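Long-range contacts in NIPSNAP domain protein (Burkholderia xenovorans, PDB 5K9F), which is of unknown function but belongs to the NipSnap family of dimeric alpha-beta barrel domains and holds oxamic acid in a pocket between its sheet and helices: residues 37-43 with 74-78; 29-34 with 87-91; 12-18 with 57-63. One frame throughout, in Å; residues are numbered along the deposited sequence.

Interaction 1: residues 37-43 with 74-78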
# COMPACT_ATOMS: atom_id res chain seq x y z
N ILE A 37 -5.01 8.88 -33.21
CA ILE A 37 -5.60 7.55 -33.35
C ILE A 37 -6.44 7.20 -32.13
O ILE A 37 -7.60 6.77 -32.26
CB ILE A 37 -4.50 6.50 -33.58
CG1 ILE A 37 -3.72 6.79 -34.86
CG2 ILE A 37 -5.09 5.10 -33.62
CD1 ILE A 37 -2.41 6.05 -34.93
N GLN A 38 -5.88 7.39 -30.93
CA GLN A 38 -6.57 6.99 -29.71
C GLN A 38 -7.80 7.84 -29.46
O GLN A 38 -8.87 7.32 -29.13
CB GLN A 38 -5.62 7.06 -28.51
CG GLN A 38 -6.33 6.59 -27.24
CD GLN A 38 -5.39 6.39 -26.07
OE1 GLN A 38 -4.51 7.21 -25.81
NE2 GLN A 38 -5.56 5.27 -25.36
N ALA A 39 -7.68 9.17 -29.59
CA ALA A 39 -8.84 10.03 -29.41
C ALA A 39 -9.89 9.77 -30.48
O ALA A 39 -11.09 9.83 -30.21
CB ALA A 39 -8.42 11.50 -29.42
N GLY A 40 -9.45 9.46 -31.70
CA GLY A 40 -10.40 9.15 -32.76
C GLY A 40 -11.21 7.91 -32.45
O GLY A 40 -12.41 7.87 -32.72
N ALA A 41 -10.58 6.90 -31.87
CA ALA A 41 -11.27 5.65 -31.57
C ALA A 41 -12.12 5.76 -30.31
O ALA A 41 -13.26 5.27 -30.28
CB ALA A 41 -10.26 4.52 -31.41
N LEU A 42 -11.58 6.37 -29.25
CA LEU A 42 -12.25 6.36 -27.96
C LEU A 42 -13.28 7.47 -27.82
O LEU A 42 -14.26 7.30 -27.09
CB LEU A 42 -11.22 6.46 -26.83
CG LEU A 42 -10.23 5.29 -26.75
CD1 LEU A 42 -9.35 5.39 -25.50
CD2 LEU A 42 -10.94 3.95 -26.79
N GLY A 43 -13.09 8.63 -28.45
CA GLY A 43 -14.20 9.57 -28.53
C GLY A 43 -14.20 10.85 -27.71
O GLY A 43 -14.43 11.93 -28.28
N ARG A 74 -15.16 0.47 -28.50
CA ARG A 74 -14.15 1.41 -28.96
C ARG A 74 -12.75 0.92 -28.61
O ARG A 74 -11.80 1.14 -29.39
CB ARG A 74 -14.42 2.79 -28.37
CG ARG A 74 -15.69 3.43 -28.97
CD ARG A 74 -16.06 4.73 -28.25
NE ARG A 74 -17.18 5.44 -28.87
CZ ARG A 74 -17.05 6.42 -29.77
NH1 ARG A 74 -15.84 6.78 -30.18
NH2 ARG A 74 -18.12 7.02 -30.27
N LYS A 75 -12.58 0.28 -27.45
CA LYS A 75 -11.26 -0.25 -27.11
C LYS A 75 -10.82 -1.35 -28.06
O LYS A 75 -9.63 -1.46 -28.37
CB LYS A 75 -11.26 -0.76 -25.66
CG LYS A 75 -11.20 0.35 -24.64
CD LYS A 75 -11.31 -0.21 -23.22
CE LYS A 75 -10.08 -1.05 -22.84
NZ LYS A 75 -8.80 -0.28 -22.93
N ALA A 76 -11.76 -2.18 -28.52
CA ALA A 76 -11.39 -3.23 -29.47
C ALA A 76 -11.06 -2.63 -30.83
O ALA A 76 -10.16 -3.12 -31.53
CB ALA A 76 -12.51 -4.26 -29.59
N ILE A 77 -11.77 -1.57 -31.22
CA ILE A 77 -11.43 -0.87 -32.45
C ILE A 77 -10.01 -0.33 -32.37
O ILE A 77 -9.23 -0.45 -33.32
CB ILE A 77 -12.44 0.25 -32.74
CG1 ILE A 77 -13.79 -0.35 -33.15
CG2 ILE A 77 -11.91 1.19 -33.84
CD1 ILE A 77 -14.91 0.65 -33.19
N LEU A 78 -9.66 0.26 -31.23
CA LEU A 78 -8.32 0.82 -31.09
C LEU A 78 -7.26 -0.27 -31.08
O LEU A 78 -6.25 -0.18 -31.78
CB LEU A 78 -8.25 1.65 -29.82
CG LEU A 78 -6.87 2.21 -29.47
CD1 LEU A 78 -6.43 3.20 -30.54
CD2 LEU A 78 -6.95 2.84 -28.10
O HOH W 1 -15.54 8.75 -32.13
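Leu78 of helix 68-79 is a knob set among Ile37, Gln38, Ala41 and Leu42 of helix 35-42. Its CG, anti to the backbone N (chi1 175°), points into the other helix, and the methyls then part. Leu78 CD1 meets Ile37 CG2 at 3.9 Å, the side chains crossing nearly at right angles, while Leu78 CD2 lies 3.9 Å from Gln38 CG. Ala41 CB packs against Leu78 CB at 3.8 Å, and Leu42 lays CD2 over the backbone of Arg74, 4.0 Å from Arg74 CB. The axes of 37-42 and 74-78 approach to 8.8 Å and run roughly antiparallel, at 146°.

The polar contacts belong to Arg74, whose chain is extended from CG to NE along the C-terminal end of helix 35-42. Arg74 NH1 donates to Ala41 O (3.0 Å), coming from above the carbonyl plane. Arg74 NH1 also donates to a water, 2.8 Å from it, that passes a bond on to Gly40 O. Asp70 holds NE in a salt bridge. Gly43, at positive phi, ends the helix with its CA close to Arg74 NH1.

A cation thus sits over the carbonyl end of a helix, where the helix dipole should favour it, beside an apolar interlock whose Gln38, its OE1 held by Tyr30 OH, touches the oxamic acid.

Interaction 2: residues 29-34 with 87-91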
# COMPACT_ATOMS: atom_id res chain seq x y z
N LEU A 29 6.13 11.64 -27.88
CA LEU A 29 5.89 10.55 -28.82
C LEU A 29 4.40 10.27 -28.97
O LEU A 29 3.92 10.06 -30.09
CB LEU A 29 6.63 9.30 -28.34
CG LEU A 29 6.65 8.07 -29.24
CD1 LEU A 29 7.33 8.35 -30.57
CD2 LEU A 29 7.35 6.94 -28.50
N TYR A 30 3.67 10.28 -27.85
CA TYR A 30 2.22 10.07 -27.90
C TYR A 30 1.54 11.17 -28.71
O TYR A 30 0.70 10.89 -29.58
CB TYR A 30 1.66 10.01 -26.47
CG TYR A 30 0.14 9.93 -26.45
CD1 TYR A 30 -0.52 8.75 -26.78
CD2 TYR A 30 -0.63 11.04 -26.12
CE1 TYR A 30 -1.91 8.68 -26.76
CE2 TYR A 30 -2.01 10.98 -26.11
CZ TYR A 30 -2.65 9.80 -26.42
OH TYR A 30 -4.03 9.73 -26.41
N GLU A 31 1.87 12.44 -28.45
CA GLU A 31 1.20 13.51 -29.18
C GLU A 31 1.45 13.39 -30.68
O GLU A 31 0.56 13.66 -31.50
CB GLU A 31 1.64 14.88 -28.67
CG GLU A 31 0.86 16.03 -29.33
CD GLU A 31 1.23 17.41 -28.81
OE1 GLU A 31 2.05 17.52 -27.87
OE2 GLU A 31 0.69 18.40 -29.35
N ALA A 32 2.66 12.97 -31.05
CA ALA A 32 3.00 12.91 -32.47
C ALA A 32 2.42 11.68 -33.16
O ALA A 32 2.09 11.75 -34.36
CB ALA A 32 4.52 12.92 -32.64
N GLU A 33 2.29 10.55 -32.46
CA GLU A 33 2.00 9.27 -33.09
C GLU A 33 0.79 8.53 -32.55
O GLU A 33 0.32 7.61 -33.22
CB GLU A 33 3.22 8.34 -32.99
CG GLU A 33 4.51 8.93 -33.53
CD GLU A 33 5.63 7.91 -33.60
OE1 GLU A 33 5.39 6.73 -33.25
OE2 GLU A 33 6.76 8.28 -33.99
N GLY A 34 0.27 8.89 -31.37
CA GLY A 34 -0.79 8.11 -30.75
C GLY A 34 -2.09 8.86 -30.48
O GLY A 34 -3.16 8.25 -30.49
N PHE A 87 2.53 2.21 -32.77
CA PHE A 87 2.86 3.16 -31.71
C PHE A 87 3.09 2.46 -30.38
O PHE A 87 4.03 2.79 -29.65
CB PHE A 87 1.75 4.21 -31.58
CG PHE A 87 1.80 4.96 -30.28
CD1 PHE A 87 2.78 5.92 -30.06
CD2 PHE A 87 0.90 4.68 -29.26
CE1 PHE A 87 2.84 6.59 -28.85
CE2 PHE A 87 0.97 5.35 -28.05
CZ PHE A 87 1.94 6.31 -27.85
N VAL A 88 2.24 1.48 -30.04
CA VAL A 88 2.43 0.76 -28.79
C VAL A 88 3.79 0.08 -28.76
O VAL A 88 4.47 0.05 -27.73
CB VAL A 88 1.28 -0.24 -28.57
CG1 VAL A 88 1.63 -1.21 -27.45
CG2 VAL A 88 0.01 0.50 -28.23
N GLY A 89 4.22 -0.45 -29.91
CA GLY A 89 5.54 -1.05 -30.00
C GLY A 89 6.66 -0.06 -29.72
O GLY A 89 7.65 -0.39 -29.07
N ARG A 90 6.51 1.18 -30.20
CA ARG A 90 7.56 2.17 -30.03
C ARG A 90 7.54 2.82 -28.65
O ARG A 90 8.60 3.19 -28.14
CB ARG A 90 7.44 3.25 -31.12
CG ARG A 90 7.63 2.73 -32.54
CD ARG A 90 7.66 3.86 -33.56
NE ARG A 90 6.36 4.50 -33.71
CZ ARG A 90 5.41 4.09 -34.56
NH1 ARG A 90 5.63 3.03 -35.32
NH2 ARG A 90 4.26 4.74 -34.64
N ALA A 91 6.36 2.97 -28.05
CA ALA A 91 6.25 3.67 -26.77
C ALA A 91 6.22 2.73 -25.57
O ALA A 91 6.46 3.18 -24.44
CB ALA A 91 4.98 4.53 -26.74
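Phe87 presses its ring between Leu29, Tyr30, Glu33 and Gly34, the last turn of helix 23-33 and the residue that follows it. Its CG is anti to the backbone N (chi1 163°), which extends the ring from helix 82-91 to the other helix. One ring face receives Gly34 CA, 4.0 Å from the centroid and almost on the ring normal, a CH-pi contact that the missing side chain of glycine permits. At the far end of the ring, Phe87 CZ approaches Tyr30 CD1 at 3.6 Å near the plane of the tyrosine. The two rings meet obliquely, their planes 57° apart. Tyr30 also carries its CG anti to the backbone N; its hydroxyl bonds Gln38 OE1, and its ring stacks with Tyr48 and meets Phe108 of the second subunit.

Leu29 and Phe87 run antiparallel alongside each other, Leu29 CG 4.1 Å from Phe87 CE1, and Leu29 CD2 reaches Ala91 CB at 3.8 Å.

Toward the outside, Glu33 and Arg90 form a salt bridge. The glutamate is extended beyond CG, whereas the arginine bends at chi3 (-69°), bringing NE and NH2 to the same oxygen, Glu33 OE1. The bond from Arg90 NH2, 2.7 Å to Glu33 OE1, is weak; the NE bond is implausibly short, and Arg90 has a second conformer, so the details are doubtful. The carboxylate and guanidinium planes are strongly inclined.

Phe87 touches the oxamic acid and meets Trp84, so the contact supplies part of the pocket wall, on the helical side of a ferredoxin-like sheet, consistent with the dimeric alpha-beta barrel clan.

Interaction 3: residues 12-18 with 57-63. With OXM (oxamic acid), chain B.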
# COMPACT_ATOMS: atom_id res chain seq x y z
N GLU A 12 -13.50 6.76 -17.23
CA GLU A 12 -12.37 5.90 -16.91
C GLU A 12 -11.15 6.75 -16.57
O GLU A 12 -10.81 7.66 -17.34
CB GLU A 12 -12.04 4.96 -18.07
CG GLU A 12 -10.82 4.10 -17.75
CD GLU A 12 -10.44 3.17 -18.90
OE1 GLU A 12 -10.99 3.32 -20.00
OE2 GLU A 12 -9.57 2.28 -18.68
N GLN A 13 -10.51 6.47 -15.43
CA GLN A 13 -9.26 7.14 -15.07
C GLN A 13 -8.15 6.11 -15.11
O GLN A 13 -8.13 5.18 -14.30
CB GLN A 13 -9.32 7.82 -13.70
CG GLN A 13 -7.99 8.54 -13.41
CD GLN A 13 -8.02 9.47 -12.21
OE1 GLN A 13 -7.23 10.40 -12.12
NE2 GLN A 13 -8.91 9.20 -11.27
N ARG A 14 -7.22 6.27 -16.06
CA ARG A 14 -6.11 5.33 -16.23
C ARG A 14 -4.83 5.98 -15.75
O ARG A 14 -4.60 7.17 -15.97
CB ARG A 14 -5.92 4.95 -17.70
CG ARG A 14 -7.05 4.20 -18.29
CD ARG A 14 -6.83 4.02 -19.78
NE ARG A 14 -5.80 3.03 -20.13
CZ ARG A 14 -5.99 1.71 -20.12
NH1 ARG A 14 -7.15 1.18 -19.73
NH2 ARG A 14 -5.02 0.91 -20.50
N THR A 15 -3.98 5.19 -15.11
CA THR A 15 -2.68 5.67 -14.66
C THR A 15 -1.61 4.76 -15.22
O THR A 15 -1.69 3.54 -15.07
CB THR A 15 -2.57 5.70 -13.12
OG1 THR A 15 -3.56 6.57 -12.55
CG2 THR A 15 -1.19 6.18 -12.67
N TYR A 16 -0.58 5.35 -15.82
CA TYR A 16 0.62 4.62 -16.20
C TYR A 16 1.78 5.14 -15.36
O TYR A 16 1.97 6.36 -15.24
CB TYR A 16 0.96 4.80 -17.68
CG TYR A 16 -0.10 4.35 -18.65
CD1 TYR A 16 -0.04 4.74 -19.98
CD2 TYR A 16 -1.14 3.51 -18.26
CE1 TYR A 16 -0.99 4.34 -20.89
CE2 TYR A 16 -2.11 3.10 -19.18
CZ TYR A 16 -2.01 3.52 -20.48
OH TYR A 16 -2.96 3.12 -21.39
N TRP A 17 2.55 4.22 -14.78
CA TRP A 17 3.81 4.54 -14.15
C TRP A 17 4.91 4.29 -15.16
O TRP A 17 5.05 3.17 -15.66
CB TRP A 17 4.05 3.69 -12.89
CG TRP A 17 3.17 4.05 -11.71
CD1 TRP A 17 3.55 4.76 -10.60
CD2 TRP A 17 1.80 3.70 -11.52
NE1 TRP A 17 2.49 4.87 -9.74
CE2 TRP A 17 1.40 4.23 -10.27
CE3 TRP A 17 0.86 2.99 -12.28
CZ2 TRP A 17 0.12 4.07 -9.77
CZ3 TRP A 17 -0.42 2.83 -11.78
CH2 TRP A 17 -0.77 3.36 -10.53
N LEU A 18 5.67 5.34 -15.47
CA LEU A 18 6.71 5.30 -16.49
C LEU A 18 8.09 5.18 -15.86
O LEU A 18 8.29 5.48 -14.68
CB LEU A 18 6.66 6.56 -17.36
CG LEU A 18 5.31 6.86 -18.00
CD1 LEU A 18 5.48 8.09 -18.89
CD2 LEU A 18 4.82 5.68 -18.81
N ASN A 57 6.58 10.53 -12.31
CA ASN A 57 6.63 9.72 -13.53
C ASN A 57 5.32 9.00 -13.81
O ASN A 57 5.31 7.94 -14.43
CB ASN A 57 7.78 8.72 -13.49
CG ASN A 57 9.09 9.38 -13.15
OD1 ASN A 57 9.55 10.24 -13.89
ND2 ASN A 57 9.68 9.03 -12.00
N ARG A 58 4.19 9.57 -13.37
CA ARG A 58 2.88 9.05 -13.71
C ARG A 58 2.27 9.88 -14.82
O ARG A 58 2.39 11.11 -14.81
CB ARG A 58 1.92 9.09 -12.53
CG ARG A 58 2.17 8.06 -11.46
CD ARG A 58 1.11 8.20 -10.37
NE ARG A 58 1.27 9.45 -9.61
CZ ARG A 58 0.29 10.10 -9.00
NH1 ARG A 58 -0.97 9.65 -9.07
NH2 ARG A 58 0.56 11.22 -8.32
N VAL A 59 1.61 9.22 -15.76
CA VAL A 59 0.70 9.91 -16.67
C VAL A 59 -0.70 9.39 -16.40
O VAL A 59 -0.92 8.18 -16.27
CB VAL A 59 1.10 9.76 -18.15
CG1 VAL A 59 2.37 10.57 -18.43
CG2 VAL A 59 1.29 8.31 -18.54
N ILE A 60 -1.65 10.32 -16.29
CA ILE A 60 -3.00 10.05 -15.83
C ILE A 60 -3.96 10.56 -16.89
O ILE A 60 -3.86 11.72 -17.31
CB ILE A 60 -3.26 10.74 -14.48
CG1 ILE A 60 -2.33 10.15 -13.41
CG2 ILE A 60 -4.70 10.59 -14.06
CD1 ILE A 60 -2.35 10.96 -12.13
N GLN A 61 -4.86 9.69 -17.35
CA GLN A 61 -5.79 10.10 -18.39
C GLN A 61 -7.22 9.79 -17.98
O GLN A 61 -7.50 8.77 -17.35
CB GLN A 61 -5.47 9.43 -19.74
CG GLN A 61 -5.29 7.95 -19.70
CD GLN A 61 -4.58 7.44 -20.94
OE1 GLN A 61 -5.21 7.14 -21.94
NE2 GLN A 61 -3.25 7.36 -20.87
N LEU A 62 -8.13 10.68 -18.34
CA LEU A 62 -9.55 10.48 -18.10
C LEU A 62 -10.28 10.47 -19.43
O LEU A 62 -10.09 11.37 -20.25
CB LEU A 62 -10.14 11.56 -17.18
CG LEU A 62 -9.74 11.40 -15.71
CD1 LEU A 62 -8.39 12.05 -15.43
CD2 LEU A 62 -10.82 11.96 -14.81
N TRP A 63 -11.10 9.45 -19.64
CA TRP A 63 -11.90 9.28 -20.85
C TRP A 63 -13.36 9.11 -20.49
O TRP A 63 -13.69 8.45 -19.50
CB TRP A 63 -11.45 8.03 -21.63
CG TRP A 63 -10.05 8.10 -22.15
CD1 TRP A 63 -8.92 7.66 -21.51
CD2 TRP A 63 -9.62 8.65 -23.40
NE1 TRP A 63 -7.81 7.90 -22.30
CE2 TRP A 63 -8.22 8.52 -23.46
CE3 TRP A 63 -10.29 9.26 -24.47
CZ2 TRP A 63 -7.48 8.95 -24.56
CZ3 TRP A 63 -9.55 9.68 -25.55
CH2 TRP A 63 -8.16 9.54 -25.58
C1 OXM B . -1.11 3.98 -24.38
N1 OXM B . -2.32 3.71 -23.88
O1 OXM B . -0.76 5.14 -24.71
C2 OXM B . -0.11 2.91 -24.53
O2 OXM B . 1.03 3.24 -24.92
O3 OXM B . -0.41 1.72 -24.28
O HOH W 2 -2.37 6.79 -18.26
O HOH W 3 -2.87 7.87 -10.26
O HOH W 4 -4.64 4.86 -22.76
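The CG of Gln61, between its backbone N and carbonyl carbon (chi1 50°), comes to 3.7 Å from Arg14 CB on the neighbouring strand. Arg14 bends at chi3 (73°), which brings NE and NH2 round to Tyr16 OH; both donate to that oxygen in the guanidinium plane, while NH1 makes a salt bridge with Glu12 OE2. Glu12 has further partners in Arg71 and Thr100.

The backbones form an antiparallel pair. Glu12 with Trp63, Arg14 with Gln61 and Tyr16 with Val59 are hydrogen-bonded pairs, each joined by two bonds, and Leu18 N adds a seventh to Asn57 O. CA-H...O contacts fill in between them.

On the face bearing Tyr16, Val59 CG2 packs on Tyr16 CB at 3.6 Å. Gln61 OE1 accepts Trp63 NE1 (2.7 Å) on a lone pair, which helps fix the amide rotation. The same oxygen accepts a water that also bonds Tyr16 OH and N1 of oxamic acid; Tyr16 OH itself approaches that N1 to 2.6 Å, near the ring plane. Gln61 NE2 donates to another water, lying over the centre of the Tyr16 ring and bonded to Val59 O.

On the other face, Arg58 CG lies over the five-membered ring of Trp17, 3.8 Å from its centroid, a CH-pi contact, and Thr15 CG2 sits beside it. Asp55 accepts Trp17 NE1 on its carboxylate and Arg58 NE on its backbone carbonyl. This face meets the second subunit: Arg58 bridges to its Glu101, and Gln13 bonds its Gln13.

The pocket side of these strands is thus a linked polar network in which Arg14 and Gln61 probably position the tyrosine and the water that meet the ligand, with Trp63 steadying Gln61.

Overall arrangement
Interaction 3 is the buried one: it pairs the two central strands of the sheet through regular backbone bonds. Interactions 1 and 2 are partly buried helix pairs on one face of the sheet, joined mainly by side-chain packing, and each sets an apolar inner side against an arginine nearer the surface: interaction 1 uses helix-end carbonyls, interaction 2 a carboxylate. Helices 23-33 and 35-42 are consecutive, as are 68-79 and 82-91, so interaction 1 nests inside the loop closed by interaction 2. The Tyr30-Gln38 hydrogen bond links them, and Trp63 of interaction 3 packs on Gln38 and Leu42 of interaction 1. Gln38, Phe87 and Tyr16, one from each contact, converge on the oxamic acid.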